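Local structure of telethonin (Homo sapiens, 1YA5) at residues Glu5-Val10 and Trp22-Asp27. The protein caps the N-terminal end of titin in muscle, mediating the antiparallel assembly of titin molecules at the sarcomeric Z-disk. The protein carries 4 engineered substitutions. Numbering follows the deposited sequence.
Sequences ELSSEV and WAEWKD. Engineered in segment 5-10: Ser8 (natural residue Cys).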
loop_
_atom_site.group_PDB
_atom_site.type_symbol
_atom_site.label_atom_id
_atom_site.label_comp_id
_atom_site.label_asym_id
_atom_site.label_seq_id
_atom_site.Cartn_x
_atom_site.Cartn_y
_atom_site.Cartn_z
ATOM N N GLU C 5 -2.154 -7.969 -7.117
ATOM C CA GLU C 5 -1.150 -7.410 -8.004
ATOM C C GLU C 5 -1.859 -6.733 -9.170
ATOM O O GLU C 5 -2.497 -7.391 -9.974
ATOM C CB GLU C 5 -0.217 -8.527 -8.517
ATOM C CG GLU C 5 1.259 -8.374 -8.131
ATOM C CD GLU C 5 1.756 -6.909 -8.154
ATOM O OE1 GLU C 5 2.308 -6.449 -7.126
ATOM O OE2 GLU C 5 1.616 -6.209 -9.197
ATOM N N LEU C 6 -1.751 -5.417 -9.241
ATOM C CA LEU C 6 -2.415 -4.640 -10.279
ATOM C C LEU C 6 -1.402 -4.121 -11.289
ATOM O O LEU C 6 -0.391 -3.527 -10.909
ATOM C CB LEU C 6 -3.111 -3.419 -9.654
ATOM C CG LEU C 6 -4.574 -3.494 -9.207
ATOM C CD1 LEU C 6 -4.820 -4.762 -8.403
ATOM C CD2 LEU C 6 -4.921 -2.259 -8.410
ATOM N N SER C 7 -1.695 -4.294 -12.570
ATOM C CA SER C 7 -0.801 -3.831 -13.621
ATOM C C SER C 7 -1.272 -2.667 -14.485
ATOM O O SER C 7 -2.450 -2.362 -14.567
ATOM C CB SER C 7 -0.410 -4.989 -14.490
ATOM O OG SER C 7 0.912 -5.341 -14.132
ATOM N N SER C 8 -0.336 -2.010 -15.136
ATOM C CA SER C 8 -0.714 -1.001 -16.113
ATOM C C SER C 8 -0.016 -1.198 -17.446
ATOM O O SER C 8 1.151 -1.524 -17.484
ATOM C CB SER C 8 -0.381 0.361 -15.581
ATOM O OG SER C 8 -1.022 0.498 -14.361
ATOM N N GLU C 9 -0.731 -0.978 -18.538
ATOM C CA GLU C 9 -0.136 -1.051 -19.861
ATOM C C GLU C 9 -0.257 0.253 -20.668
ATOM O O GLU C 9 -1.135 1.066 -20.444
ATOM C CB GLU C 9 -0.744 -2.207 -20.626
ATOM C CG GLU C 9 -0.652 -3.542 -19.884
ATOM C CD GLU C 9 -1.551 -3.632 -18.662
ATOM O OE1 GLU C 9 -1.099 -4.152 -17.617
ATOM O OE2 GLU C 9 -2.719 -3.205 -18.740
ATOM N N VAL C 10 0.658 0.460 -21.594
ATOM C CA VAL C 10 0.450 1.445 -22.626
ATOM C C VAL C 10 0.830 0.793 -23.922
ATOM O O VAL C 10 1.722 -0.024 -23.937
ATOM C CB VAL C 10 1.339 2.646 -22.455
ATOM C CG1 VAL C 10 1.453 3.363 -23.753
ATOM C CG2 VAL C 10 0.784 3.532 -21.413
ATOM N N TRP C 22 5.258 -0.270 -26.757
ATOM C CA TRP C 22 4.393 -0.756 -25.744
ATOM C C TRP C 22 5.105 -0.989 -24.427
ATOM O O TRP C 22 6.331 -0.980 -24.367
ATOM C CB TRP C 22 3.638 -1.958 -26.257
ATOM C CG TRP C 22 4.414 -3.073 -26.841
ATOM C CD1 TRP C 22 4.586 -4.334 -26.295
ATOM C CD2 TRP C 22 5.020 -3.123 -28.149
ATOM N NE1 TRP C 22 5.292 -5.146 -27.170
ATOM C CE2 TRP C 22 5.571 -4.439 -28.313
ATOM C CE3 TRP C 22 5.158 -2.198 -29.204
ATOM C CZ2 TRP C 22 6.260 -4.826 -29.486
ATOM C CZ3 TRP C 22 5.844 -2.588 -30.357
ATOM C CH2 TRP C 22 6.387 -3.894 -30.487
ATOM N N ALA C 23 4.333 -1.165 -23.365
ATOM C CA ALA C 23 4.864 -1.155 -21.996
ATOM C C ALA C 23 3.850 -1.856 -21.098
ATOM O O ALA C 23 2.643 -1.590 -21.172
ATOM C CB ALA C 23 5.103 0.297 -21.518
ATOM N N GLU C 24 4.333 -2.792 -20.288
ATOM C CA GLU C 24 3.526 -3.404 -19.235
ATOM C C GLU C 24 4.315 -3.325 -17.925
ATOM O O GLU C 24 5.497 -3.679 -17.893
ATOM C CB GLU C 24 3.202 -4.864 -19.591
ATOM C CG GLU C 24 1.767 -5.300 -19.262
ATOM C CD GLU C 24 1.639 -6.780 -18.848
ATOM O OE1 GLU C 24 1.102 -7.066 -17.744
ATOM O OE2 GLU C 24 2.077 -7.655 -19.625
ATOM N N TRP C 25 3.677 -2.854 -16.848
ATOM C CA TRP C 25 4.363 -2.880 -15.565
ATOM C C TRP C 25 3.538 -3.182 -14.309
ATOM O O TRP C 25 2.355 -2.859 -14.186
ATOM C CB TRP C 25 5.183 -1.620 -15.363
ATOM C CG TRP C 25 4.378 -0.386 -15.159
ATOM C CD1 TRP C 25 4.094 0.219 -13.974
ATOM C CD2 TRP C 25 3.774 0.415 -16.177
ATOM N NE1 TRP C 25 3.362 1.364 -14.186
ATOM C CE2 TRP C 25 3.149 1.510 -15.531
ATOM C CE3 TRP C 25 3.707 0.321 -17.578
ATOM C CZ2 TRP C 25 2.474 2.514 -16.235
ATOM C CZ3 TRP C 25 3.024 1.313 -18.277
ATOM C CH2 TRP C 25 2.420 2.398 -17.604
ATOM N N LYS C 26 4.212 -3.817 -13.344
ATOM C CA LYS C 26 3.674 -4.058 -12.017
ATOM C C LYS C 26 3.482 -2.706 -11.384
ATOM O O LYS C 26 4.458 -2.061 -11.033
ATOM C CB LYS C 26 4.661 -4.875 -11.199
ATOM C CG LYS C 26 4.811 -6.298 -11.686
ATOM C CD LYS C 26 5.881 -7.044 -10.887
ATOM C CE LYS C 26 5.596 -8.547 -10.811
ATOM N NZ LYS C 26 6.087 -9.247 -12.022
ATOM N N ASP C 27 2.240 -2.253 -11.259
ATOM C CA ASP C 27 1.995 -0.854 -10.875
ATOM C C ASP C 27 1.748 -0.716 -9.387
ATOM O O ASP C 27 2.456 0.020 -8.695
ATOM C CB ASP C 27 0.804 -0.296 -11.653
ATOM C CG ASP C 27 0.386 1.096 -11.193
ATOM O OD1 ASP C 27 0.707 1.492 -10.048
ATOM O OD2 ASP C 27 -0.279 1.803 -11.968
#
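Trp25 holds CG in the crowded position between its backbone N and carbonyl carbon (chi1 70°), which lays the indole across the antiparallel partner strand; Asp27 sets CG anti to its N (chi1 173°), and the engineered Ser8 sets OG beside its own N (chi1 -56°). Ser8 is thereby the shared partner, its CB against the Trp25 ring and its OG at Asp27. Ser8 CB lies over the six-membered ring of Trp25 as a CH-pi contact, 3.9 Å from the centroid, while Ser8 O stands 3.1 Å above the same ring plane, offset toward the rim. Ser8 OG donates to the anti lone pair of Asp27 OD2 at 2.8 Å, and that oxygen also takes a hydrogen bond from the backbone of another protein's chain. Beneath them, Ser8 and Trp25 form a hydrogen-bonded pair, N to O both ways, each nearly straight; Val10 and Ala23 repeat the pattern. On the opposite face, that of Ser7 and Lys26, the like-charged Glu9 and Glu24 carboxylates lie close, side by side. Strands 4-14 and 19-33 make this hairpin, and strands of two other protein chains continue its sheet, one beside Glu9 and Val10, the other beside Trp22-Glu24, as befits telethonin's joining of titin molecules.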